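Local coordinates for spore coat polysaccharide biosynthesis protein spsE (Bacillus subtilis, PDB 1VLI), which probably acts as an N-acylneuraminate-9-phosphate synthase-like enzyme in making the polysaccharide of the spore coat, at residues I31-G36 and A56-V61; Q187-H192 and A242-K247. One frame throughout, in Å; residues are numbered along the deposited sequence.

Contact 1. Residues I31-G36 and A56-V61; sequences IIAEAG and AGADAV
Ile31 meets Asp59 through both of its backbone polar atoms. Its N donates to OD2 of Asp59 over 2.9 Å in a nearly straight bond (168° at the hydrogen), using the anti lone pair of that oxygen. The carboxylate is brought there by a first torsion that sets CG of Asp59 beside its own backbone N (chi1 -73°). The carbonyl O of Ile31 is gripped twice, by Asp59 N at 2.8 Å in the carbonyl plane and by Ala60 N at 3.0 Å, nearly in line with the C=O bond. Asp59 also forms salt bridges with Lys21 through OD1 and Arg277 through OD2; an alanine here would probably leave Ile31 N without its acceptor and these two cations without their common counter-charge. Ile32 pairs in parallel with Ala60, CG1 lying 4.1 Å from Ala60 CB on the face that also carries Glu246 and Lys62. Ala33 N donates to Ala60 O at 2.9 Å, an ordinary bond of the parallel pair, while its O receives a CA-H contact from Val61 CA at 3.3 Å. Its methyl turns to the other face and meets the CB of Ala58 at 4.1 Å, with Leu269 of helix 266-285 packed against it. Further on, the Ala35 methyl touches CG2 of Val61 at the loose distance of 4.4 Å, and Phe249 packs on both. Gly57, with positive phi, ends helix 43-56 in a Schellman motif, after which the chain enters strand 60-63. Strand 30-36, helix 43-56 and strand 60-63 thus form a beta-alpha-beta crossover between adjacent parallel strands, the repeating unit of the TIM barrel to which the NeuB family belongs.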
ATOM      1  N   ILE A  31      12.639  -2.940  -7.809  1.00 48.03           N
ATOM      2  CA  ILE A  31      11.748  -4.113  -7.911  1.00 46.82           C
ATOM      3  C   ILE A  31      11.420  -4.735  -6.581  1.00 49.61           C
ATOM      4  O   ILE A  31      12.322  -5.174  -5.825  1.00 49.46           O
ATOM      5  CB  ILE A  31      12.304  -5.196  -8.882  1.00 46.35           C
ATOM      6  CG1 ILE A  31      12.672  -4.588 -10.216  1.00 45.77           C
ATOM      7  CG2 ILE A  31      11.290  -6.333  -9.063  1.00 45.55           C
ATOM      8  CD1 ILE A  31      13.463  -5.476 -11.123  1.00 48.44           C
ATOM      9  N   ILE A  32      10.118  -4.791  -6.305  1.00 52.10           N
ATOM     10  CA  ILE A  32       9.598  -5.319  -5.037  1.00 49.60           C
ATOM     11  C   ILE A  32       8.925  -6.662  -5.288  1.00 53.63           C
ATOM     12  O   ILE A  32       7.892  -6.731  -5.971  1.00 50.97           O
ATOM     13  CB  ILE A  32       8.613  -4.355  -4.464  1.00 46.40           C
ATOM     14  CG1 ILE A  32       9.225  -2.957  -4.346  1.00 57.91           C
ATOM     15  CG2 ILE A  32       8.081  -4.781  -3.114  1.00 32.96           C
ATOM     16  CD1 ILE A  32       8.137  -1.844  -4.121  1.00 47.88           C
ATOM     17  N   ALA A  33       9.524  -7.740  -4.763  1.00 52.17           N
ATOM     18  CA  ALA A  33       8.842  -9.026  -4.801  1.00 52.79           C
ATOM     19  C   ALA A  33       7.919  -9.138  -3.595  1.00 56.39           C
ATOM     20  O   ALA A  33       8.367  -9.028  -2.453  1.00 61.94           O
ATOM     21  CB  ALA A  33       9.824 -10.141  -4.842  1.00 53.68           C
ATOM     22  N   GLU A  34       6.633  -9.354  -3.851  1.00 57.63           N
ATOM     23  CA  GLU A  34       5.600  -9.302  -2.823  1.00 59.96           C
ATOM     24  C   GLU A  34       5.212 -10.741  -2.416  1.00 61.21           C
ATOM     25  O   GLU A  34       4.521 -11.472  -3.151  1.00 59.16           O
ATOM     26  CB  GLU A  34       4.441  -8.384  -3.318  1.00 64.57           C
ATOM     27  CG  GLU A  34       2.993  -8.703  -2.952  1.00 71.06           C
ATOM     28  CD  GLU A  34       2.589  -8.252  -1.562  1.00 86.71           C
ATOM     29  OE1 GLU A  34       3.354  -8.464  -0.586  1.00 91.21           O
ATOM     30  OE2 GLU A  34       1.472  -7.708  -1.448  1.00 90.86           O
ATOM     31  N   ALA A  35       5.748 -11.154  -1.254  1.00 62.23           N
ATOM     32  CA  ALA A  35       5.582 -12.504  -0.699  1.00 59.59           C
ATOM     33  C   ALA A  35       4.240 -12.684   0.013  1.00 59.40           C
ATOM     34  O   ALA A  35       3.707 -13.798   0.054  1.00 59.11           O
ATOM     35  CB  ALA A  35       6.751 -12.851   0.240  1.00 58.94           C
ATOM     36  N   GLY A  36       3.697 -11.592   0.560  1.00 59.23           N
ATOM     37  CA  GLY A  36       2.381 -11.597   1.183  1.00 58.96           C
ATOM     38  C   GLY A  36       2.325 -12.500   2.405  1.00 61.49           C
ATOM     39  O   GLY A  36       2.996 -12.237   3.411  1.00 61.84           O
ATOM     40  N   ALA A  56      16.201 -14.256  -8.126  1.00 57.27           N
ATOM     41  CA  ALA A  56      15.568 -13.503  -9.213  1.00 56.74           C
ATOM     42  C   ALA A  56      16.175 -12.107  -9.490  1.00 56.60           C
ATOM     43  O   ALA A  56      15.952 -11.534 -10.564  1.00 53.88           O
ATOM     44  CB  ALA A  56      14.085 -13.396  -8.967  1.00 57.80           C
ATOM     45  N   GLY A  57      16.914 -11.557  -8.521  1.00 56.62           N
ATOM     46  CA  GLY A  57      17.506 -10.217  -8.664  1.00 57.10           C
ATOM     47  C   GLY A  57      16.525  -9.068  -8.369  1.00 58.77           C
ATOM     48  O   GLY A  57      16.659  -7.965  -8.907  1.00 60.67           O
ATOM     49  N   ALA A  58      15.530  -9.328  -7.530  1.00 55.91           N
ATOM     50  CA  ALA A  58      14.677  -8.291  -6.980  1.00 54.33           C
ATOM     51  C   ALA A  58      15.441  -7.409  -5.984  1.00 54.25           C
ATOM     52  O   ALA A  58      16.472  -7.820  -5.432  1.00 59.81           O
ATOM     53  CB  ALA A  58      13.474  -8.920  -6.340  1.00 50.24           C
ATOM     54  N   ASP A  59      14.936  -6.204  -5.756  1.00 53.75           N
ATOM     55  CA  ASP A  59      15.578  -5.245  -4.862  1.00 53.78           C
ATOM     56  C   ASP A  59      15.084  -5.383  -3.449  1.00 54.37           C
ATOM     57  O   ASP A  59      15.803  -5.096  -2.484  1.00 57.27           O
ATOM     58  CB  ASP A  59      15.275  -3.825  -5.335  1.00 52.26           C
ATOM     59  CG  ASP A  59      16.044  -3.477  -6.567  1.00 60.73           C
ATOM     60  OD1 ASP A  59      17.298  -3.502  -6.467  1.00 60.71           O
ATOM     61  OD2 ASP A  59      15.500  -3.211  -7.682  1.00 59.63           O
ATOM     62  N   ALA A  60      13.830  -5.791  -3.334  1.00 53.22           N
ATOM     63  CA  ALA A  60      13.107  -5.741  -2.077  1.00 53.48           C
ATOM     64  C   ALA A  60      12.251  -6.977  -2.019  1.00 53.42           C
ATOM     65  O   ALA A  60      11.876  -7.529  -3.069  1.00 53.33           O
ATOM     66  CB  ALA A  60      12.204  -4.475  -2.019  1.00 47.82           C
ATOM     67  N   VAL A  61      11.932  -7.403  -0.802  1.00 50.58           N
ATOM     68  CA  VAL A  61      10.994  -8.492  -0.608  1.00 51.13           C
ATOM     69  C   VAL A  61      10.022  -7.999   0.422  1.00 53.04           C
ATOM     70  O   VAL A  61      10.418  -7.414   1.442  1.00 56.11           O
ATOM     71  CB  VAL A  61      11.688  -9.806  -0.150  1.00 52.82           C
ATOM     72  CG1 VAL A  61      12.353  -9.606   1.209  1.00 52.31           C
ATOM     73  CG2 VAL A  61      10.679 -10.987  -0.118  1.00 44.94           C
TER

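Contact 2. Residues Q187-H192 and A242-K247; sequences QIAIMH and AKLIEK
Met191, a selenomethionine in this crystal, lays its chain end between Leu244 and Glu246. The selenium SE sits 4.0 Å from Leu244 CD2, and the terminal CE goes on to reach Glu246 CB at 3.9 Å. Bends at the second and third torsions (chi2 -68°, chi3 -80°) fold the chain so that its tip comes nearer to the partner strand than its CB direction alone would suggest, and it crosses both partner side chains at about a right angle. Beside it, the methyl of Ala189 meets the other branch of the leucine, CD1, at 4.1 Å. The strand axes come no closer than 8.6 Å because strand 220-225 lies between them in the sheet, and they are inclined at 49°, as the twist of a barrel wall requires. That strand lends Val220 to pack on Leu244 and Ser224 to touch Met191, while Ile162 and Ser164 of strand 161-164 flank Met191 as well. Glu246 has OE1 bonded to Ser224 OG and OE2 in a salt bridge with Lys62, and its side chain lies about 5 Å from the bound zinc ion, whose site includes His226 and His248. With no hydrogen bond across it, the contact rests on van der Waals packing, so the direction of the carboxylate near the metal is probably set by Ser224 and Lys62, with the methyl only packing beside it.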
ATOM      1  N   GLN A 187      10.155  12.433   0.302  1.00 60.10           N
ATOM      2  CA  GLN A 187      10.593  11.151  -0.304  1.00 57.97           C
ATOM      3  C   GLN A 187       9.392  10.245  -0.550  1.00 56.16           C
ATOM      4  O   GLN A 187       9.155   9.286   0.200  1.00 52.40           O
ATOM      5  CB  GLN A 187      11.590  10.427   0.617  1.00 57.59           C
ATOM      6  CG  GLN A 187      12.566  11.365   1.317  1.00 60.01           C
ATOM      7  CD  GLN A 187      13.135  10.770   2.596  1.00 63.93           C
ATOM      8  OE1 GLN A 187      14.118  10.048   2.526  1.00 60.27           O
ATOM      9  NE2 GLN A 187      12.522  11.081   3.771  1.00 50.49           N
ATOM     10  N   ILE A 188       8.629  10.573  -1.591  1.00 56.58           N
ATOM     11  CA  ILE A 188       7.315   9.963  -1.843  1.00 54.44           C
ATOM     12  C   ILE A 188       7.330   9.221  -3.167  1.00 52.50           C
ATOM     13  O   ILE A 188       7.908   9.708  -4.129  1.00 49.99           O
ATOM     14  CB  ILE A 188       6.257  11.056  -1.879  1.00 56.56           C
ATOM     15  CG1 ILE A 188       6.233  11.801  -0.560  1.00 51.43           C
ATOM     16  CG2 ILE A 188       4.875  10.498  -2.215  1.00 54.25           C
ATOM     17  CD1 ILE A 188       5.436  13.102  -0.625  1.00 48.56           C
ATOM     18  N   ALA A 189       6.737   8.022  -3.192  1.00 53.44           N
ATOM     19  CA  ALA A 189       6.535   7.236  -4.424  1.00 53.05           C
ATOM     20  C   ALA A 189       5.052   6.882  -4.470  1.00 54.79           C
ATOM     21  O   ALA A 189       4.466   6.523  -3.437  1.00 54.97           O
ATOM     22  CB  ALA A 189       7.381   5.975  -4.451  1.00 46.77           C
ATOM     23  N   ILE A 190       4.462   6.970  -5.658  1.00 53.10           N
ATOM     24  CA  ILE A 190       3.010   6.789  -5.832  1.00 52.99           C
ATOM     25  C   ILE A 190       2.841   5.608  -6.776  1.00 52.64           C
ATOM     26  O   ILE A 190       3.348   5.657  -7.879  1.00 50.77           O
ATOM     27  CB  ILE A 190       2.398   8.065  -6.474  1.00 54.36           C
ATOM     28  CG1 ILE A 190       2.709   9.303  -5.614  1.00 56.69           C
ATOM     29  CG2 ILE A 190       0.883   7.905  -6.694  1.00 49.47           C
ATOM     30  CD1 ILE A 190       2.065  10.587  -6.085  1.00 52.37           C
HETATM   31  N   MSE A 191       2.172   4.536  -6.337  1.00 51.85           N
HETATM   32  CA  MSE A 191       1.989   3.367  -7.198  1.00 50.98           C
HETATM   33  C   MSE A 191       0.621   3.437  -7.877  1.00 53.44           C
HETATM   34  O   MSE A 191      -0.379   3.637  -7.226  1.00 57.44           O
HETATM   35  CB  MSE A 191       2.080   2.070  -6.426  1.00 49.57           C
HETATM   36  CG  MSE A 191       3.331   1.931  -5.482  1.00 50.72           C
HETATM   37 SE   MSE A 191       4.959   1.807  -6.497  1.00 61.36          SE
HETATM   38  CE  MSE A 191       4.882  -0.084  -6.981  1.00 66.65           C
ATOM     39  N   HIS A 192       0.586   3.258  -9.182  1.00 53.62           N
ATOM     40  CA  HIS A 192      -0.655   2.962  -9.880  1.00 57.63           C
ATOM     41  C   HIS A 192      -0.942   1.496  -9.684  1.00 57.69           C
ATOM     42  O   HIS A 192      -0.020   0.702  -9.573  1.00 63.11           O
ATOM     43  CB  HIS A 192      -0.517   3.277 -11.374  1.00 53.74           C
ATOM     44  CG  HIS A 192      -1.675   2.806 -12.195  1.00 57.84           C
ATOM     45  ND1 HIS A 192      -2.984   3.124 -11.889  1.00 53.06           N
ATOM     46  CD2 HIS A 192      -1.721   2.050 -13.315  1.00 56.84           C
ATOM     47  CE1 HIS A 192      -3.782   2.594 -12.797  1.00 55.76           C
ATOM     48  NE2 HIS A 192      -3.042   1.946 -13.676  1.00 61.43           N
ATOM     49  N   ALA A 242       7.663   4.005 -15.481  1.00 52.60           N
ATOM     50  CA  ALA A 242       7.513   3.535 -14.070  1.00 49.89           C
ATOM     51  C   ALA A 242       8.901   3.330 -13.447  1.00 48.90           C
ATOM     52  O   ALA A 242       9.787   2.846 -14.112  1.00 47.33           O
ATOM     53  CB  ALA A 242       6.730   2.210 -14.025  1.00 45.27           C
ATOM     54  N   LYS A 243       9.101   3.703 -12.192  1.00 51.01           N
ATOM     55  CA  LYS A 243      10.439   3.537 -11.572  1.00 54.62           C
ATOM     56  C   LYS A 243      10.496   2.516 -10.407  1.00 55.63           C
ATOM     57  O   LYS A 243      11.567   2.275  -9.821  1.00 57.06           O
ATOM     58  CB  LYS A 243      10.996   4.900 -11.136  1.00 56.46           C
ATOM     59  CG  LYS A 243      11.033   5.961 -12.238  1.00 54.43           C
ATOM     60  CD  LYS A 243      11.957   5.547 -13.382  1.00 59.00           C
ATOM     61  CE  LYS A 243      13.416   5.428 -12.950  1.00 56.48           C
ATOM     62  NZ  LYS A 243      14.334   5.279 -14.136  1.00 56.29           N
ATOM     63  N   LEU A 244       9.327   1.966 -10.072  1.00 53.29           N
ATOM     64  CA  LEU A 244       9.189   0.806  -9.220  1.00 53.60           C
ATOM     65  C   LEU A 244       8.107  -0.088  -9.785  1.00 57.18           C
ATOM     66  O   LEU A 244       7.137   0.391 -10.434  1.00 58.20           O
ATOM     67  CB  LEU A 244       8.796   1.170  -7.795  1.00 53.39           C
ATOM     68  CG  LEU A 244       9.266   2.417  -7.043  1.00 45.43           C
ATOM     69  CD1 LEU A 244       8.542   3.660  -7.611  1.00 57.42           C
ATOM     70  CD2 LEU A 244       8.848   2.202  -5.642  1.00 39.93           C
ATOM     71  N   ILE A 245       8.297  -1.392  -9.551  1.00 56.27           N
ATOM     72  CA  ILE A 245       7.361  -2.446  -9.961  1.00 54.06           C
ATOM     73  C   ILE A 245       7.181  -3.343  -8.771  1.00 56.37           C
ATOM     74  O   ILE A 245       8.170  -3.762  -8.159  1.00 59.21           O
ATOM     75  CB  ILE A 245       7.909  -3.295 -11.151  1.00 51.34           C
ATOM     76  CG1 ILE A 245       8.190  -2.462 -12.398  1.00 53.03           C
ATOM     77  CG2 ILE A 245       6.977  -4.472 -11.506  1.00 49.15           C
ATOM     78  CD1 ILE A 245       6.887  -1.710 -13.029  1.00 39.05           C
ATOM     79  N   GLU A 246       5.933  -3.653  -8.456  1.00 55.75           N
ATOM     80  CA  GLU A 246       5.616  -4.625  -7.419  1.00 59.72           C
ATOM     81  C   GLU A 246       4.857  -5.788  -8.092  1.00 58.91           C
ATOM     82  O   GLU A 246       3.915  -5.555  -8.880  1.00 51.64           O
ATOM     83  CB  GLU A 246       4.762  -3.949  -6.359  1.00 59.64           C
ATOM     84  CG  GLU A 246       4.615  -4.675  -5.035  1.00 66.99           C
ATOM     85  CD  GLU A 246       3.653  -3.957  -4.090  1.00 68.13           C
ATOM     86  OE1 GLU A 246       3.239  -2.800  -4.382  1.00 77.44           O
ATOM     87  OE2 GLU A 246       3.294  -4.554  -3.048  1.00 87.88           O
ATOM     88  N   LYS A 247       5.298  -7.027  -7.822  1.00 55.98           N
ATOM     89  CA  LYS A 247       4.607  -8.233  -8.302  1.00 56.32           C
ATOM     90  C   LYS A 247       4.591  -9.292  -7.209  1.00 58.91           C
ATOM     91  O   LYS A 247       5.602  -9.453  -6.496  1.00 57.21           O
ATOM     92  CB  LYS A 247       5.325  -8.792  -9.538  1.00 56.98           C
ATOM     93  CG  LYS A 247       4.546  -9.824 -10.367  1.00 55.73           C
ATOM     94  CD  LYS A 247       3.736  -9.199 -11.475  1.00 54.14           C
ATOM     95  CE  LYS A 247       3.426 -10.217 -12.571  1.00 57.64           C
ATOM     96  NZ  LYS A 247       2.475  -9.646 -13.576  1.00 54.54           N
TER

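How the contacts relate
The two contacts follow one another along the chain, contact 1 closing before contact 2 opens, and their centres are 13 Å apart in one eight-stranded parallel sheet. Strands 30-36 and 244-248 are neighbours in it, the first and last of its strands along the chain, and probable hydrogen bonds join them, Ile32 N to Ile245 O at 2.9 Å and Glu34 N to Lys247 O at 2.8 Å. This pairing closes the barrel. Contact 1 joins adjacent strands, whereas contact 2 reaches past strand 220-225, its side chains meeting in the barrel interior. Ile32 CG2 packs on Glu246 CG, connecting the two contacts, with Glu246 the one closer to the zinc ion.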